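Local atomic coordinates of SorB (Sorangium cellulosum, PDB entry 6B2V), a protein that forms pyran rings during assembly of the polyketide antibiotic sorangicin, through the pyran synthase domain from module nine of its pathway described here. Residues I241-R246 with N278-F283; V251-A256 with Y268-V273. One frame throughout, in Å; residues are numbered along the deposited sequence.

Contact 1: residues I241-R246 with N278-F283; sequences IYSDPR and NCLMAF
Two backbone N-H groups converge on a single carbonyl where Tyr242 and Ser243 meet Leu280. Tyr242 N lies 2.9 Å from Leu280 O with an N-H...O angle of 161°; Ser243 N reaches the same oxygen in a weak bond of 3.4 Å. Next to this carbonyl, Ile241 and Met281 form an antiparallel non-hydrogen-bonded pair.

Apolar and sulfur contacts flank this junction. With CG anti to its carbonyl carbon (chi1 -62°), Tyr242 turns its ring toward Cys279 and Ala282: Cys279 SG approaches obliquely, 3.8 Å from Tyr242 CD2, while Ala282 CB sits at the ring edge, 4.2 Å from Tyr242 CE2. The hydroxyl is held by Pro139 O. Further along, Met281, bent at chi3, brings CE to 3.9 Å from Pro245 CB, and Leu280 CD1 rests 3.6 Å from Asp244 O.

Within 241-246, Asp244 OD1 accepts from Arg246 N, and Asp244 OD2 pairs with Arg246 NH2 at 2.8 Å. The first bond makes an Asx turn. Leu280 and Met281 both face Leu272, the signature of a classic beta bulge, here where strand 279-289 runs between strands 232-241 and 267-273 in what is predicted to be the C-terminal hotdog fold.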
loop_
_atom_site.group_PDB
_atom_site.type_symbol
_atom_site.label_atom_id
_atom_site.label_comp_id
_atom_site.label_asym_id
_atom_site.label_seq_id
_atom_site.Cartn_x
_atom_site.Cartn_y
_atom_site.Cartn_z
ATOM N N ILE A 241 -4.745 8.273 -5.960
ATOM C CA ILE A 241 -4.631 7.483 -7.139
ATOM C C ILE A 241 -4.906 8.347 -8.370
ATOM O O ILE A 241 -5.977 8.836 -8.511
ATOM C CB ILE A 241 -5.751 6.439 -7.073
ATOM C CG1 ILE A 241 -5.614 5.587 -5.815
ATOM C CG2 ILE A 241 -5.707 5.578 -8.292
ATOM C CD1 ILE A 241 -6.927 4.954 -5.386
ATOM N N TYR A 242 -3.917 8.567 -9.212
ATOM C CA TYR A 242 -4.102 9.428 -10.376
ATOM C C TYR A 242 -4.339 8.727 -11.702
ATOM O O TYR A 242 -5.086 9.173 -12.491
ATOM C CB TYR A 242 -2.934 10.419 -10.483
ATOM C CG TYR A 242 -2.813 11.352 -9.316
ATOM C CD1 TYR A 242 -3.656 12.408 -9.172
ATOM C CD2 TYR A 242 -1.836 11.185 -8.359
ATOM C CE1 TYR A 242 -3.532 13.267 -8.112
ATOM C CE2 TYR A 242 -1.711 12.030 -7.303
ATOM C CZ TYR A 242 -2.583 13.060 -7.182
ATOM O OH TYR A 242 -2.464 13.912 -6.141
ATOM N N SER A 243 -3.678 7.621 -11.879
ATOM C CA SER A 243 -3.823 6.828 -13.081
ATOM C C SER A 243 -3.366 5.376 -12.879
ATOM O O SER A 243 -2.903 5.063 -11.866
ATOM C CB SER A 243 -3.201 7.522 -14.274
ATOM O OG SER A 243 -1.874 7.360 -14.229
ATOM N N ASP A 244 -3.491 4.524 -13.875
ATOM C CA ASP A 244 -3.183 3.121 -13.683
ATOM C C ASP A 244 -1.748 2.901 -13.253
ATOM O O ASP A 244 -0.851 3.184 -13.968
ATOM C CB ASP A 244 -3.394 2.422 -15.046
ATOM C CG ASP A 244 -3.283 0.881 -14.999
ATOM O OD1 ASP A 244 -2.875 0.277 -14.080
ATOM O OD2 ASP A 244 -3.641 0.288 -15.996
ATOM N N PRO A 245 -1.577 2.243 -12.118
ATOM C CA PRO A 245 -0.265 1.986 -11.554
ATOM C C PRO A 245 0.598 0.967 -12.304
ATOM O O PRO A 245 1.760 0.913 -12.220
ATOM C CB PRO A 245 -0.548 1.510 -10.142
ATOM C CG PRO A 245 -1.958 1.210 -10.072
ATOM C CD PRO A 245 -2.652 1.821 -11.213
ATOM N N ARG A 246 -0.054 0.270 -13.209
ATOM C CA ARG A 246 0.623 -0.731 -14.010
ATOM C C ARG A 246 1.586 -0.123 -14.999
ATOM O O ARG A 246 2.427 -0.784 -15.494
ATOM C CB ARG A 246 -0.337 -1.683 -14.699
ATOM C CG ARG A 246 -0.916 -2.678 -13.731
ATOM C CD ARG A 246 -1.842 -3.664 -14.381
ATOM N NE ARG A 246 -2.774 -3.036 -15.253
ATOM C CZ ARG A 246 -4.045 -2.834 -14.936
ATOM N NH1 ARG A 246 -4.446 -3.175 -13.712
ATOM N NH2 ARG A 246 -4.878 -2.250 -15.797
ATOM N N ASN A 278 5.573 10.856 -14.518
ATOM C CA ASN A 278 4.227 11.225 -14.119
ATOM C C ASN A 278 3.778 10.424 -12.887
ATOM O O ASN A 278 3.935 9.261 -12.827
ATOM C CB ASN A 278 3.180 10.999 -15.213
ATOM C CG ASN A 278 3.466 11.706 -16.530
ATOM O OD1 ASN A 278 3.693 12.820 -16.602
ATOM N ND2 ASN A 278 3.352 10.967 -17.580
ATOM N N CYS A 279 3.117 11.096 -11.955
ATOM C CA CYS A 279 2.652 10.443 -10.748
ATOM C C CYS A 279 1.406 9.589 -10.952
ATOM O O CYS A 279 0.403 10.065 -11.332
ATOM C CB CYS A 279 2.319 11.535 -9.735
ATOM S SG CYS A 279 1.930 10.896 -8.089
ATOM N N LEU A 280 1.544 8.293 -10.669
ATOM C CA LEU A 280 0.457 7.331 -10.804
ATOM C C LEU A 280 -0.220 7.184 -9.457
ATOM O O LEU A 280 -1.391 7.181 -9.360
ATOM C CB LEU A 280 0.979 5.971 -11.342
ATOM C CG LEU A 280 1.940 6.119 -12.515
ATOM C CD1 LEU A 280 2.299 4.722 -12.952
ATOM C CD2 LEU A 280 1.298 6.870 -13.682
ATOM N N MET A 281 0.582 7.066 -8.427
ATOM C CA MET A 281 0.071 7.026 -7.076
ATOM C C MET A 281 1.004 7.726 -6.136
ATOM O O MET A 281 2.154 7.589 -6.261
ATOM C CB MET A 281 -0.120 5.620 -6.545
ATOM C CG MET A 281 -1.149 4.817 -7.261
ATOM S SD MET A 281 -1.421 3.240 -6.466
ATOM C CE MET A 281 0.246 2.636 -6.509
ATOM N N ALA A 282 0.413 8.462 -5.208
ATOM C CA ALA A 282 1.146 9.185 -4.198
ATOM C C ALA A 282 0.747 8.732 -2.796
ATOM O O ALA A 282 -0.385 8.848 -2.402
ATOM C CB ALA A 282 0.910 10.671 -4.309
ATOM N N PHE A 283 1.747 8.246 -2.068
ATOM C CA PHE A 283 1.596 7.861 -0.665
ATOM C C PHE A 283 2.212 8.983 0.170
ATOM O O PHE A 283 3.308 9.293 0.043
ATOM C CB PHE A 283 2.319 6.549 -0.343
ATOM C CG PHE A 283 1.675 5.313 -0.887
ATOM C CD1 PHE A 283 1.963 4.850 -2.137
ATOM C CD2 PHE A 283 0.834 4.574 -0.108
ATOM C CE1 PHE A 283 1.387 3.724 -2.613
ATOM C CE2 PHE A 283 0.283 3.438 -0.578
ATOM C CZ PHE A 283 0.555 3.013 -1.828
#

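Contact 2: residues V251-A256 with Y268-V273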
loop_
_atom_site.group_PDB
_atom_site.type_symbol
_atom_site.label_atom_id
_atom_site.label_comp_id
_atom_site.label_asym_id
_atom_site.label_seq_id
_atom_site.Cartn_x
_atom_site.Cartn_y
_atom_site.Cartn_z
ATOM N N VAL A 251 9.951 4.099 -8.273
ATOM C CA VAL A 251 9.396 4.383 -6.965
ATOM C C VAL A 251 10.407 5.357 -6.303
ATOM O O VAL A 251 11.531 5.067 -6.234
ATOM C CB VAL A 251 9.246 3.114 -6.142
ATOM C CG1 VAL A 251 8.833 3.426 -4.727
ATOM C CG2 VAL A 251 8.213 2.199 -6.736
ATOM N N HIS A 252 9.898 6.486 -5.843
ATOM C CA HIS A 252 10.640 7.560 -5.228
ATOM C C HIS A 252 10.136 7.788 -3.822
ATOM O O HIS A 252 9.112 8.272 -3.646
ATOM C CB HIS A 252 10.458 8.831 -6.041
ATOM C CG HIS A 252 11.244 10.001 -5.527
ATOM N ND1 HIS A 252 10.766 11.286 -5.535
ATOM C CD2 HIS A 252 12.463 10.060 -4.957
ATOM C CE1 HIS A 252 11.667 12.079 -4.994
ATOM N NE2 HIS A 252 12.725 11.361 -4.678
ATOM N N ALA A 253 10.979 7.435 -2.873
ATOM C CA ALA A 253 10.714 7.556 -1.457
ATOM C C ALA A 253 11.682 8.494 -0.761
ATOM O O ALA A 253 12.820 8.519 -1.049
ATOM C CB ALA A 253 10.908 6.198 -0.796
ATOM N N ARG A 254 11.318 8.991 0.487
ATOM C CA ARG A 254 11.882 10.225 0.968
ATOM C C ARG A 254 11.196 10.611 2.270
ATOM O O ARG A 254 10.130 10.241 2.539
ATOM C CB ARG A 254 11.725 11.378 -0.074
ATOM C CG ARG A 254 10.311 11.750 -0.395
ATOM C CD ARG A 254 10.207 12.814 -1.490
ATOM N NE ARG A 254 8.819 13.165 -1.723
ATOM C CZ ARG A 254 8.009 12.486 -2.491
ATOM N NH1 ARG A 254 6.741 12.853 -2.596
ATOM N NH2 ARG A 254 8.460 11.432 -3.110
ATOM N N ARG A 255 12.145 10.833 3.216
ATOM C CA ARG A 255 11.684 11.199 4.521
ATOM C C ARG A 255 10.744 12.389 4.326
ATOM O O ARG A 255 11.045 13.269 3.604
ATOM C CB ARG A 255 12.872 11.515 5.454
ATOM C CG ARG A 255 12.551 11.873 6.902
ATOM C CD ARG A 255 12.007 10.719 7.712
ATOM N NE ARG A 255 11.926 10.977 9.158
ATOM C CZ ARG A 255 12.920 10.825 9.996
ATOM N NH1 ARG A 255 12.737 11.108 11.255
ATOM N NH2 ARG A 255 14.096 10.416 9.606
ATOM N N ALA A 256 9.634 12.378 5.048
ATOM C CA ALA A 256 8.674 13.439 4.995
ATOM C C ALA A 256 9.189 14.681 5.696
ATOM O O ALA A 256 10.131 14.650 6.397
ATOM C CB ALA A 256 7.379 12.988 5.617
ATOM N N TYR A 268 7.435 8.847 6.006
ATOM C CA TYR A 268 7.912 8.894 4.655
ATOM C C TYR A 268 6.817 9.185 3.606
ATOM O O TYR A 268 5.720 8.834 3.737
ATOM C CB TYR A 268 8.578 7.521 4.353
ATOM C CG TYR A 268 9.803 7.332 5.229
ATOM C CD1 TYR A 268 9.691 6.850 6.511
ATOM C CD2 TYR A 268 11.023 7.758 4.818
ATOM C CE1 TYR A 268 10.758 6.803 7.348
ATOM C CE2 TYR A 268 12.104 7.692 5.653
ATOM C CZ TYR A 268 11.964 7.212 6.930
ATOM O OH TYR A 268 13.035 7.126 7.766
ATOM N N ASP A 269 7.261 9.819 2.542
ATOM C CA ASP A 269 6.450 10.060 1.359
ATOM C C ASP A 269 7.012 9.138 0.242
ATOM O O ASP A 269 8.194 8.959 0.170
ATOM C CB ASP A 269 6.510 11.520 0.894
ATOM C CG ASP A 269 5.895 12.495 1.884
ATOM O OD1 ASP A 269 5.033 12.140 2.610
ATOM O OD2 ASP A 269 6.361 13.608 1.897
ATOM N N VAL A 270 6.148 8.480 -0.519
ATOM C CA VAL A 270 6.630 7.653 -1.593
ATOM C C VAL A 270 5.691 7.717 -2.805
ATOM O O VAL A 270 4.565 7.506 -2.672
ATOM C CB VAL A 270 6.960 6.227 -1.111
ATOM C CG1 VAL A 270 5.782 5.492 -0.534
ATOM C CG2 VAL A 270 7.518 5.428 -2.234
ATOM N N ASP A 271 6.239 7.940 -3.983
ATOM C CA ASP A 271 5.443 8.014 -5.163
ATOM C C ASP A 271 5.826 6.924 -6.160
ATOM O O ASP A 271 6.938 6.527 -6.253
ATOM C CB ASP A 271 5.638 9.316 -5.958
ATOM C CG ASP A 271 5.049 10.541 -5.258
ATOM O OD1 ASP A 271 4.919 10.488 -4.110
ATOM O OD2 ASP A 271 4.678 11.492 -5.847
ATOM N N LEU A 272 4.802 6.491 -6.879
ATOM C CA LEU A 272 4.945 5.577 -7.983
ATOM C C LEU A 272 4.764 6.440 -9.242
ATOM O O LEU A 272 3.809 7.040 -9.434
ATOM C CB LEU A 272 3.898 4.474 -7.975
ATOM C CG LEU A 272 3.920 3.531 -9.194
ATOM C CD1 LEU A 272 5.177 2.675 -9.210
ATOM C CD2 LEU A 272 2.739 2.621 -9.176
ATOM N N VAL A 273 5.772 6.429 -10.086
ATOM C CA VAL A 273 5.765 7.191 -11.298
ATOM C C VAL A 273 6.024 6.326 -12.542
ATOM O O VAL A 273 6.592 5.319 -12.472
ATOM C CB VAL A 273 6.796 8.351 -11.316
ATOM C CG1 VAL A 273 6.603 9.259 -10.118
ATOM C CG2 VAL A 273 8.227 7.862 -11.348
HETATM O O HOH W 1 8.201 14.696 0.317
#
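Arg254 has CG between its backbone N and carbonyl carbon (chi1 63°) and is extended from CG to NE, a shape that carries its guanidinium across Asp269 to Asp271. Asp269 CB lies over one guanidinium face, 3.6 Å above the plane and offset toward the rim. At the edge, Arg254 NH1 makes a weak hydrogen bond of 3.3 Å to Asp271 OD1 within a salt bridge, the two planes steeply turned against each other. Water 1 bridges Arg254 and Asp269, accepting from Arg254 NE at 2.6 Å and donating to Asp269 OD2; the other oxygen, Asp269 OD1, takes Gly285 N. Nearby Arg284 adds like charge, which the two aspartates would probably offset.

Arg255, bent at chi2, sets CD over the Tyr268 ring in a CH-pi contact 4.0 Å from the centroid and 29° off the normal. Gln224 OE1 binds both Tyr268 OH and Arg255 NH2, while Arg255 NH1 forms a salt bridge with Asp259.

The face bearing Val251, Ala253, Val270 and Leu272 packs apolar: Val251 CG1 and Val270 CG2 are tight at 3.5 Å, and helix 207-225 touches both valines. Between the faces, His252 and Asp271 exchange two backbone bonds, Asp271 N lying 2.9 Å from His252 O, and Asp269 N donates to Arg254 O. With strand axes at 168°, this is an antiparallel beta hairpin whose apolar face meets the central helix, as in a hotdog fold.

How the contacts relate
From the N terminus, the chain leaves strand 232-241, runs through 241-246, and enters strand 250-255. It then turns back as strand 267-273, so contact 2 closes the inner loop of 11 intervening residues, before strand 279-289 returns to 241-246 and contact 1 closes the outer loop of 31. Contact 2 is therefore nested inside contact 1, and their centres are about 12 Å apart. They meet directly: Leu280 N and Leu272 O, and Met281 O and Leu272 N, are each 2.9 Å apart, probably hydrogen-bonded. Neighbouring strands 267-273 and 279-289 thus join the hairpin to strand 232-241 within the predicted C-terminal hotdog fold.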